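Local coordinates for uncharacterized protein (Legionella pneumophila subsp. pneumophila str. Philadelphia 1, PDB 4EZI) that is of unknown function but adopts the alpha/beta hydrolase fold and may act as a hydrolase of the lipase type, at residues A199-M207 with L295-D303; M211-L222 with L265-F276. All coordinates share one frame; numbering follows the deposited sequence. Where two conformers were deposited one is given.

Contact 1: residues A199-M207 with L295-D303; sequences APYGWEETM and LKINFNHYD
With CG swung opposite its backbone N (chi1 175°), Trp203 lays its indole across helix 295-299, while Asn300, whose CG stands opposite its own carbonyl carbon, turns OD1 back to the start of helix 203-207. Trp203 N donates to Asn300 OD1 at 2.8 Å, in the carbonyl plane, with an N-H...O angle of 146°. The six-membered ring of Trp203 directs its edge at the face of Phe299 in an offset edge-to-face pair, CE3 of Trp203 lying 3.7 Å from CD1 of Phe299. One face of the indole takes Leu295 CB in a CH-pi contact; the opposite face is covered by Met207 CG. At its far end Phe299 CZ meets Pro200 CB at 4.0 Å, and CE2 lies against Thr206. Gly202, at the N-cap, offers its O to both Thr206 N and Thr206 OG1, which approach from opposite faces of its plane. A water joins Gly202 N (3.0 Å) to Phe299 O (2.7 Å), and a second links Glu205 OE1 with Tyr302 OH. The start of helix 203-212 and the end of helix 292-299 thus meet, their short segments at 89°, where the helical insertion of the alpha/beta hydrolase fold leaves strand 193-197 and returns toward strand 310-314.

Contact 2: residues M211-L222 with L265-F276; sequences MLEPGPRATAYL and LQALPQDPLLIF
Within the helical insertion carried by the alpha/beta hydrolase sheet, the turn between helices 203-212 and 218-233 is packed against the loop and short 3-10 segment that follow helix 261-267. Thr219 and Pro272 form the centre. Thr219 OG1, placed beside its backbone N and opposite the carbonyl carbon (chi1 -55°), donates to Pro269 O at 2.8 Å, the hydroxyl tilted 23° from the carbonyl plane. Its methyl CG2, the other branch, lies anti to the backbone N and packs on Ile275 CG2 at 3.7 Å and on Leu268 CB. Pro272 is wedged between Pro214 and Leu222: its CD presses tightly on Pro214 CB (3.4 Å), and its CB touches Leu222 CD1. At the contact's exposed rim, Gln270 bends at chi2 and brings NE2 to Pro216 O, 2.9 Å away, with an almost straight N-H...O angle (178°); the acceptor lies in the plane of the amide, yet the amide nitrogen stands above the carbonyl plane of Pro216. A water bridges the two segments, donating to Gly215 O and Gln270 O and accepting from Thr219 N. Leu265 CD2 fits against Ala220 CB at 3.7 Å. Near Met211, the ring of Phe276 receives Leu222 CB at its edge, 3.9 Å from CZ. Asp271 OD1 accepts from Leu273 N, and a further water ties OD1 to Met211 O. The 3-10 segment thus begins with an Asx turn, here docked on the first turn of a helix in the helical insertion.

Both contacts draw on helix 203-212, contact 1 at its first turn and contact 2 at its last, and their centres lie 19 Å apart. They meet directly where Met207 CE packs on Leu222 CD2 at 3.8 Å. The segments of contact 2 fall between those of contact 1 in sequence: contact 1 joins the two ends of the insertion where it leaves and rejoins the sheet, and contact 2 joins parts within it. Bound di(hydroxyethyl)ether comes within about 4 Å of the side chain of Pro200 in contact 1 and, whether or not as the same molecule, of Leu222 in contact 2. Pro200 is also near the putative Ser169-His351-Asp318 triad, and Arg217, salt-bridged to Asp320, touches it, consistent with an insertion that borders the active site.

Contact 1: residues A199-M207 with L295-D303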
loop_
_atom_site.group_PDB
_atom_site.type_symbol
_atom_site.label_atom_id
_atom_site.label_comp_id
_atom_site.label_asym_id
_atom_site.label_seq_id
_atom_site.Cartn_x
_atom_site.Cartn_y
_atom_site.Cartn_z
ATOM N N ALA A 199 7.441 0.478 5.060
ATOM C CA ALA A 199 6.294 1.260 5.492
ATOM C C ALA A 199 6.738 2.429 6.360
ATOM O O ALA A 199 7.755 2.364 7.052
ATOM C CB ALA A 199 5.365 0.416 6.304
ATOM N N PRO A 200 5.938 3.498 6.404
ATOM C CA PRO A 200 6.103 4.540 7.428
ATOM C C PRO A 200 5.535 4.060 8.737
ATOM O O PRO A 200 4.410 3.593 8.778
ATOM C CB PRO A 200 5.298 5.720 6.885
ATOM C CG PRO A 200 4.205 5.076 6.073
ATOM C CD PRO A 200 4.828 3.811 5.481
ATOM N N TYR A 201 6.320 4.174 9.801
ATOM C CA TYR A 201 5.894 3.828 11.133
ATOM C C TYR A 201 6.127 5.009 12.074
ATOM O O TYR A 201 7.229 5.533 12.165
ATOM C CB TYR A 201 6.662 2.629 11.706
ATOM C CG TYR A 201 6.557 1.331 10.919
ATOM C CD1 TYR A 201 5.502 0.442 11.117
ATOM C CD2 TYR A 201 7.515 1.012 9.994
ATOM C CE1 TYR A 201 5.442 -0.774 10.398
ATOM C CE2 TYR A 201 7.460 -0.176 9.271
ATOM C CZ TYR A 201 6.405 -1.049 9.458
ATOM O OH TYR A 201 6.319 -2.212 8.735
ATOM N N GLY A 202 5.065 5.411 12.744
ATOM C CA GLY A 202 5.126 6.415 13.793
ATOM C C GLY A 202 4.940 7.827 13.288
ATOM O O GLY A 202 5.669 8.295 12.402
ATOM N N TRP A 203 3.986 8.537 13.879
ATOM C CA TRP A 203 3.699 9.907 13.471
ATOM C C TRP A 203 4.915 10.808 13.691
ATOM O O TRP A 203 5.367 11.480 12.776
ATOM C CB TRP A 203 2.497 10.421 14.247
ATOM C CG TRP A 203 2.202 11.845 13.987
ATOM C CD1 TRP A 203 2.328 12.878 14.863
ATOM C CD2 TRP A 203 1.797 12.426 12.738
ATOM N NE1 TRP A 203 1.994 14.067 14.254
ATOM C CE2 TRP A 203 1.672 13.815 12.950
ATOM C CE3 TRP A 203 1.521 11.916 11.459
ATOM C CZ2 TRP A 203 1.290 14.687 11.938
ATOM C CZ3 TRP A 203 1.131 12.776 10.462
ATOM C CH2 TRP A 203 1.021 14.152 10.703
ATOM N N GLU A 204 5.421 10.831 14.921
ATOM C CA GLU A 204 6.560 11.701 15.209
ATOM C C GLU A 204 7.799 11.302 14.389
ATOM O O GLU A 204 8.496 12.138 13.828
ATOM C CB GLU A 204 6.864 11.721 16.714
ATOM C CG GLU A 204 8.013 12.698 17.088
ATOM C CD GLU A 204 8.305 12.768 18.585
ATOM O OE1 GLU A 204 7.771 11.927 19.360
ATOM O OE2 GLU A 204 9.077 13.686 18.971
ATOM N N GLU A 205 8.081 10.007 14.340
ATOM C CA GLU A 205 9.250 9.509 13.618
ATOM C C GLU A 205 9.182 9.885 12.131
ATOM O O GLU A 205 10.166 10.341 11.534
ATOM C CB GLU A 205 9.414 7.992 13.796
ATOM C CG GLU A 205 9.781 7.555 15.233
ATOM C CD GLU A 205 8.630 7.674 16.257
ATOM O OE1 GLU A 205 7.420 7.719 15.892
ATOM O OE2 GLU A 205 8.957 7.691 17.480
ATOM N N THR A 206 8.027 9.659 11.532
ATOM C CA THR A 206 7.874 9.928 10.123
ATOM C C THR A 206 7.880 11.434 9.842
ATOM O O THR A 206 8.541 11.888 8.902
ATOM C CB THR A 206 6.625 9.217 9.558
ATOM O OG1 THR A 206 6.749 7.813 9.772
ATOM C CG2 THR A 206 6.472 9.457 8.053
HETATM N N MSE A 207 7.156 12.224 10.630
HETATM C CA MSE A 207 7.145 13.665 10.384
HETATM C C MSE A 207 8.544 14.240 10.484
HETATM O O MSE A 207 8.934 15.097 9.693
HETATM C CB MSE A 207 6.198 14.415 11.299
HETATM C CG MSE A 207 4.755 14.231 10.914
HETATM SE SE MSE A 207 4.313 14.867 9.136
HETATM C CE MSE A 207 4.193 13.140 8.267
ATOM N N LEU A 295 -4.025 13.053 14.899
ATOM C CA LEU A 295 -3.003 12.693 13.927
ATOM C C LEU A 295 -2.296 11.407 14.344
ATOM O O LEU A 295 -2.016 10.536 13.509
ATOM C CB LEU A 295 -2.019 13.835 13.721
ATOM C CG LEU A 295 -2.617 15.058 13.021
ATOM C CD1 LEU A 295 -1.752 16.311 13.155
ATOM C CD2 LEU A 295 -2.882 14.762 11.555
ATOM N N LYS A 296 -1.974 11.286 15.634
ATOM C CA LYS A 296 -1.394 10.056 16.168
ATOM C C LYS A 296 -2.327 8.861 16.033
ATOM O O LYS A 296 -1.883 7.765 15.699
ATOM C CB LYS A 296 -0.960 10.232 17.625
ATOM C CG LYS A 296 0.251 11.116 17.755
ATOM C CD LYS A 296 0.516 11.593 19.205
ATOM C CE LYS A 296 0.760 10.493 20.175
ATOM N NZ LYS A 296 0.997 11.104 21.528
ATOM N N ILE A 297 -3.614 9.068 16.288
ATOM C CA ILE A 297 -4.583 7.989 16.110
ATOM C C ILE A 297 -4.602 7.516 14.654
ATOM O O ILE A 297 -4.624 6.314 14.391
ATOM C CB ILE A 297 -5.996 8.346 16.609
ATOM C CG1 ILE A 297 -5.966 8.640 18.116
ATOM C CG2 ILE A 297 -6.962 7.179 16.343
ATOM C CD1 ILE A 297 -5.540 7.465 18.994
ATOM N N ASN A 298 -4.615 8.441 13.694
ATOM C CA ASN A 298 -4.555 8.022 12.306
ATOM C C ASN A 298 -3.295 7.235 11.985
ATOM O O ASN A 298 -3.359 6.227 11.287
ATOM C CB ASN A 298 -4.677 9.221 11.378
ATOM C CG ASN A 298 -4.514 8.823 9.925
ATOM O OD1 ASN A 298 -5.344 8.077 9.385
ATOM N ND2 ASN A 298 -3.421 9.259 9.303
ATOM N N PHE A 299 -2.140 7.732 12.440
ATOM C CA PHE A 299 -0.879 7.230 11.932
ATOM C C PHE A 299 -0.362 6.005 12.637
ATOM O O PHE A 299 0.331 5.223 12.015
ATOM C CB PHE A 299 0.206 8.309 11.959
ATOM C CG PHE A 299 1.102 8.288 10.766
ATOM C CD1 PHE A 299 0.714 8.890 9.578
ATOM C CD2 PHE A 299 2.334 7.665 10.807
ATOM C CE1 PHE A 299 1.550 8.890 8.480
ATOM C CE2 PHE A 299 3.156 7.655 9.706
ATOM C CZ PHE A 299 2.763 8.263 8.546
ATOM N N ASN A 300 -0.605 5.881 13.943
ATOM C CA ASN A 300 0.125 4.919 14.798
ATOM C C ASN A 300 -0.613 3.596 14.926
ATOM O O ASN A 300 -1.609 3.502 15.632
ATOM C CB ASN A 300 0.403 5.530 16.166
ATOM C CG ASN A 300 1.381 6.700 16.094
ATOM O OD1 ASN A 300 2.063 6.894 15.086
ATOM N ND2 ASN A 300 1.473 7.470 17.189
ATOM N N HIS A 301 -0.122 2.607 14.201
ATOM C CA HIS A 301 -0.727 1.278 14.138
ATOM C C HIS A 301 0.339 0.204 14.246
ATOM O O HIS A 301 0.503 -0.628 13.376
ATOM C CB HIS A 301 -1.545 1.140 12.854
ATOM C CG HIS A 301 -2.693 2.095 12.791
ATOM N ND1 HIS A 301 -3.939 1.796 13.300
ATOM C CD2 HIS A 301 -2.782 3.355 12.296
ATOM C CE1 HIS A 301 -4.741 2.833 13.134
ATOM N NE2 HIS A 301 -4.055 3.800 12.549
ATOM N N TYR A 302 1.067 0.230 15.343
ATOM C CA TYR A 302 2.110 -0.745 15.563
ATOM C C TYR A 302 2.026 -1.328 16.967
ATOM O O TYR A 302 3.013 -1.865 17.454
ATOM C CB TYR A 302 3.487 -0.142 15.279
ATOM C CG TYR A 302 3.738 1.163 15.994
ATOM C CD1 TYR A 302 4.202 1.163 17.289
ATOM C CD2 TYR A 302 3.487 2.400 15.384
ATOM C CE1 TYR A 302 4.409 2.352 17.991
ATOM C CE2 TYR A 302 3.700 3.596 16.080
ATOM C CZ TYR A 302 4.158 3.558 17.381
ATOM O OH TYR A 302 4.372 4.730 18.094
ATOM N N ASP A 303 0.840 -1.267 17.564
ATOM C CA ASP A 303 0.637 -1.745 18.932
ATOM C C ASP A 303 -0.634 -2.566 19.056
ATOM O O ASP A 303 -1.513 -2.283 19.874
ATOM C CB ASP A 303 0.593 -0.550 19.888
ATOM C CG ASP A 303 0.681 -0.964 21.355
ATOM O OD1 ASP A 303 1.291 -2.019 21.664
ATOM O OD2 ASP A 303 0.146 -0.207 22.202
HETATM O O HOH W 1 2.526 3.781 12.569
HETATM O O HOH W 2 5.249 7.045 17.189
#

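Contact 2: residues M211-L222 with L265-F276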
loop_
_atom_site.group_PDB
_atom_site.type_symbol
_atom_site.label_atom_id
_atom_site.label_comp_id
_atom_site.label_asym_id
_atom_site.label_seq_id
_atom_site.Cartn_x
_atom_site.Cartn_y
_atom_site.Cartn_z
HETATM N N MSE A 211 10.016 15.861 7.076
HETATM C CA MSE A 211 10.116 17.319 7.099
HETATM C C MSE A 211 11.546 17.814 7.213
HETATM O O MSE A 211 11.886 18.809 6.592
HETATM C CB MSE A 211 9.316 17.883 8.257
HETATM C CG MSE A 211 7.827 17.748 8.093
HETATM SE SE MSE A 211 6.847 18.991 9.193
HETATM C CE MSE A 211 5.267 19.167 8.093
ATOM N N LEU A 212 12.359 17.144 8.047
ATOM C CA LEU A 212 13.709 17.654 8.385
ATOM C C LEU A 212 14.869 16.874 7.807
ATOM O O LEU A 212 15.978 17.404 7.773
ATOM C CB LEU A 212 13.887 17.729 9.901
ATOM C CG LEU A 212 12.981 18.710 10.625
ATOM C CD1 LEU A 212 13.110 18.540 12.127
ATOM C CD2 LEU A 212 13.288 20.166 10.229
ATOM N N GLU A 213 14.631 15.667 7.306
ATOM C CA GLU A 213 15.637 14.938 6.532
ATOM C C GLU A 213 15.033 14.582 5.157
ATOM O O GLU A 213 14.998 13.418 4.761
ATOM C CB GLU A 213 16.071 13.692 7.263
ATOM C CG GLU A 213 16.587 13.992 8.651
ATOM C CD GLU A 213 17.159 12.768 9.314
ATOM O OE1 GLU A 213 18.128 12.188 8.776
ATOM O OE2 GLU A 213 16.617 12.372 10.349
ATOM N N PRO A 214 14.553 15.585 4.422
ATOM C CA PRO A 214 13.773 15.269 3.239
ATOM C C PRO A 214 14.547 14.571 2.141
ATOM O O PRO A 214 15.534 15.099 1.620
ATOM C CB PRO A 214 13.316 16.645 2.756
ATOM C CG PRO A 214 14.355 17.561 3.284
ATOM C CD PRO A 214 14.604 17.037 4.644
ATOM N N GLY A 215 14.046 13.415 1.740
ATOM C CA GLY A 215 14.551 12.736 0.546
ATOM C C GLY A 215 13.935 13.363 -0.704
ATOM O O GLY A 215 13.264 14.413 -0.655
ATOM N N PRO A 216 14.140 12.727 -1.863
ATOM C CA PRO A 216 13.779 13.328 -3.144
ATOM C C PRO A 216 12.274 13.511 -3.382
ATOM O O PRO A 216 11.905 14.240 -4.298
ATOM C CB PRO A 216 14.362 12.349 -4.169
ATOM C CG PRO A 216 15.454 11.611 -3.431
ATOM C CD PRO A 216 14.983 11.517 -2.027
ATOM N N ARG A 217 11.428 12.839 -2.604
ATOM C CA ARG A 217 9.973 12.868 -2.784
ATOM C C ARG A 217 9.238 13.448 -1.584
ATOM O O ARG A 217 8.016 13.475 -1.562
ATOM C CB ARG A 217 9.503 11.435 -3.069
ATOM C CG ARG A 217 9.935 10.927 -4.474
ATOM C CD ARG A 217 10.033 9.424 -4.544
ATOM N NE ARG A 217 11.143 8.891 -3.772
ATOM C CZ ARG A 217 12.371 8.744 -4.226
ATOM N NH1 ARG A 217 12.677 9.024 -5.478
ATOM N NH2 ARG A 217 13.302 8.285 -3.395
ATOM N N ALA A 218 9.981 13.897 -0.575
ATOM C CA ALA A 218 9.387 14.303 0.708
ATOM C C ALA A 218 8.368 15.405 0.577
ATOM O O ALA A 218 7.279 15.313 1.124
ATOM C CB ALA A 218 10.494 14.747 1.667
ATOM N N THR A 219 8.700 16.457 -0.171
ATOM C CA THR A 219 7.766 17.558 -0.296
ATOM C C THR A 219 6.460 17.090 -0.941
ATOM O O THR A 219 5.369 17.480 -0.519
ATOM C CB THR A 219 8.372 18.703 -1.102
ATOM O OG1 THR A 219 9.603 19.059 -0.470
ATOM C CG2 THR A 219 7.436 19.917 -1.132
ATOM N N ALA A 220 6.569 16.283 -1.997
ATOM C CA ALA A 220 5.380 15.745 -2.662
ATOM C C ALA A 220 4.538 14.917 -1.701
ATOM O O ALA A 220 3.314 15.030 -1.686
ATOM C CB ALA A 220 5.761 14.953 -3.902
ATOM N N TYR A 221 5.162 14.037 -0.915
ATOM C CA TYR A 221 4.413 13.240 0.037
ATOM C C TYR A 221 3.650 14.142 1.021
ATOM O O TYR A 221 2.496 13.887 1.367
ATOM C CB TYR A 221 5.334 12.326 0.837
ATOM C CG TYR A 221 6.094 11.250 0.103
ATOM C CD1 TYR A 221 5.540 10.559 -0.956
ATOM C CD2 TYR A 221 7.343 10.875 0.530
ATOM C CE1 TYR A 221 6.219 9.502 -1.565
ATOM C CE2 TYR A 221 8.037 9.831 -0.067
ATOM C CZ TYR A 221 7.463 9.156 -1.138
ATOM O OH TYR A 221 8.132 8.112 -1.728
ATOM N N LEU A 222 4.333 15.141 1.567
ATOM C CA LEU A 222 3.718 15.997 2.583
ATOM C C LEU A 222 2.624 16.859 1.993
ATOM O O LEU A 222 1.595 17.080 2.634
ATOM C CB LEU A 222 4.775 16.858 3.290
ATOM C CG LEU A 222 5.723 16.046 4.175
ATOM C CD1 LEU A 222 6.893 16.923 4.607
ATOM C CD2 LEU A 222 5.032 15.440 5.383
ATOM N N LEU A 265 7.098 16.537 -8.914
ATOM C CA LEU A 265 8.355 16.684 -8.204
ATOM C C LEU A 265 9.134 17.910 -8.677
ATOM O O LEU A 265 9.752 18.599 -7.874
ATOM C CB LEU A 265 9.207 15.417 -8.342
ATOM C CG LEU A 265 8.606 14.183 -7.686
ATOM C CD1 LEU A 265 9.416 12.975 -8.044
ATOM C CD2 LEU A 265 8.559 14.331 -6.175
ATOM N N GLN A 266 9.069 18.213 -9.964
ATOM C CA GLN A 266 9.756 19.386 -10.501
ATOM C C GLN A 266 9.108 20.713 -10.079
ATOM O O GLN A 266 9.808 21.720 -9.918
ATOM C CB GLN A 266 9.833 19.276 -12.019
ATOM C CG GLN A 266 10.767 20.275 -12.689
ATOM C CD GLN A 266 12.202 20.226 -12.160
ATOM O OE1 GLN A 266 12.745 19.156 -11.879
ATOM N NE2 GLN A 266 12.818 21.397 -12.025
ATOM N N ALA A 267 7.793 20.726 -9.877
ATOM C CA ALA A 267 7.052 21.942 -9.503
ATOM C C ALA A 267 7.210 22.315 -8.043
ATOM O O ALA A 267 6.897 23.438 -7.684
ATOM C CB ALA A 267 5.573 21.771 -9.829
ATOM N N LEU A 268 7.616 21.383 -7.193
ATOM C CA LEU A 268 7.682 21.615 -5.762
ATOM C C LEU A 268 9.137 21.738 -5.333
ATOM O O LEU A 268 10.020 21.036 -5.846
ATOM C CB LEU A 268 7.034 20.436 -5.026
ATOM C CG LEU A 268 5.515 20.332 -5.221
ATOM C CD1 LEU A 268 5.022 19.054 -4.550
ATOM C CD2 LEU A 268 4.756 21.574 -4.725
ATOM N N PRO A 269 9.396 22.568 -4.322
ATOM C CA PRO A 269 10.766 22.638 -3.805
ATOM C C PRO A 269 11.200 21.335 -3.128
ATOM O O PRO A 269 10.376 20.583 -2.632
ATOM C CB PRO A 269 10.698 23.768 -2.779
ATOM C CG PRO A 269 9.298 23.798 -2.336
ATOM C CD PRO A 269 8.460 23.368 -3.518
ATOM N N GLN A 270 12.497 21.100 -3.102
ATOM C CA GLN A 270 13.027 19.926 -2.424
ATOM C C GLN A 270 12.950 20.008 -0.899
ATOM O O GLN A 270 12.816 18.978 -0.247
ATOM C CB GLN A 270 14.432 19.608 -2.912
ATOM C CG GLN A 270 14.390 18.867 -4.262
ATOM C CD GLN A 270 14.018 17.389 -4.113
ATOM O OE1 GLN A 270 14.778 16.627 -3.506
ATOM N NE2 GLN A 270 12.821 16.988 -4.622
ATOM N N ASP A 271 13.003 21.224 -0.353
ATOM C CA ASP A 271 12.858 21.450 1.088
ATOM C C ASP A 271 11.382 21.656 1.428
ATOM O O ASP A 271 10.815 22.684 1.049
ATOM C CB ASP A 271 13.659 22.682 1.510
ATOM C CG ASP A 271 13.555 22.989 2.997
ATOM O OD1 ASP A 271 12.854 22.280 3.754
ATOM O OD2 ASP A 271 14.232 23.968 3.439
ATOM N N PRO A 272 10.746 20.680 2.105
ATOM C CA PRO A 272 9.316 20.804 2.352
ATOM C C PRO A 272 8.947 22.009 3.173
ATOM O O PRO A 272 7.795 22.462 3.108
ATOM C CB PRO A 272 8.938 19.492 3.072
ATOM C CG PRO A 272 10.025 18.561 2.837
ATOM C CD PRO A 272 11.272 19.407 2.634
ATOM N N LEU A 273 9.870 22.516 4.000
ATOM C CA LEU A 273 9.494 23.663 4.809
ATOM C C LEU A 273 9.040 24.836 3.953
ATOM O O LEU A 273 8.244 25.661 4.413
ATOM C CB LEU A 273 10.633 24.089 5.733
ATOM C CG LEU A 273 11.040 23.033 6.764
ATOM C CD1 LEU A 273 12.216 23.505 7.601
ATOM C CD2 LEU A 273 9.892 22.640 7.661
ATOM N N LEU A 274 9.496 24.912 2.698
ATOM C CA LEU A 274 9.158 26.051 1.824
ATOM C C LEU A 274 7.693 26.016 1.381
ATOM O O LEU A 274 7.167 27.065 0.988
ATOM C CB LEU A 274 10.094 26.099 0.616
ATOM C CG LEU A 274 11.527 26.514 0.913
ATOM C CD1 LEU A 274 12.398 26.246 -0.295
ATOM C CD2 LEU A 274 11.569 27.981 1.349
ATOM N N ILE A 275 7.010 24.874 1.467
ATOM C CA ILE A 275 5.590 24.846 1.071
ATOM C C ILE A 275 4.640 25.171 2.212
ATOM O O ILE A 275 3.449 25.314 1.978
ATOM C CB ILE A 275 5.157 23.542 0.370
ATOM C CG1 ILE A 275 5.079 22.342 1.329
ATOM C CG2 ILE A 275 6.041 23.318 -0.880
ATOM C CD1 ILE A 275 4.335 21.144 0.734
ATOM N N PHE A 276 5.151 25.278 3.441
ATOM C CA PHE A 276 4.284 25.447 4.606
ATOM C C PHE A 276 4.434 26.805 5.232
ATOM O O PHE A 276 5.511 27.389 5.256
ATOM C CB PHE A 276 4.622 24.399 5.687
ATOM C CG PHE A 276 4.284 22.986 5.285
ATOM C CD1 PHE A 276 2.973 22.606 5.144
ATOM C CD2 PHE A 276 5.290 22.053 5.025
ATOM C CE1 PHE A 276 2.644 21.324 4.757
ATOM C CE2 PHE A 276 4.966 20.787 4.628
ATOM C CZ PHE A 276 3.653 20.399 4.497
HETATM O O HOH W 3 13.775 20.659 5.772
HETATM O O HOH W 4 15.615 16.659 -0.672
HETATM O O HOH W 5 11.556 16.652 -1.207
#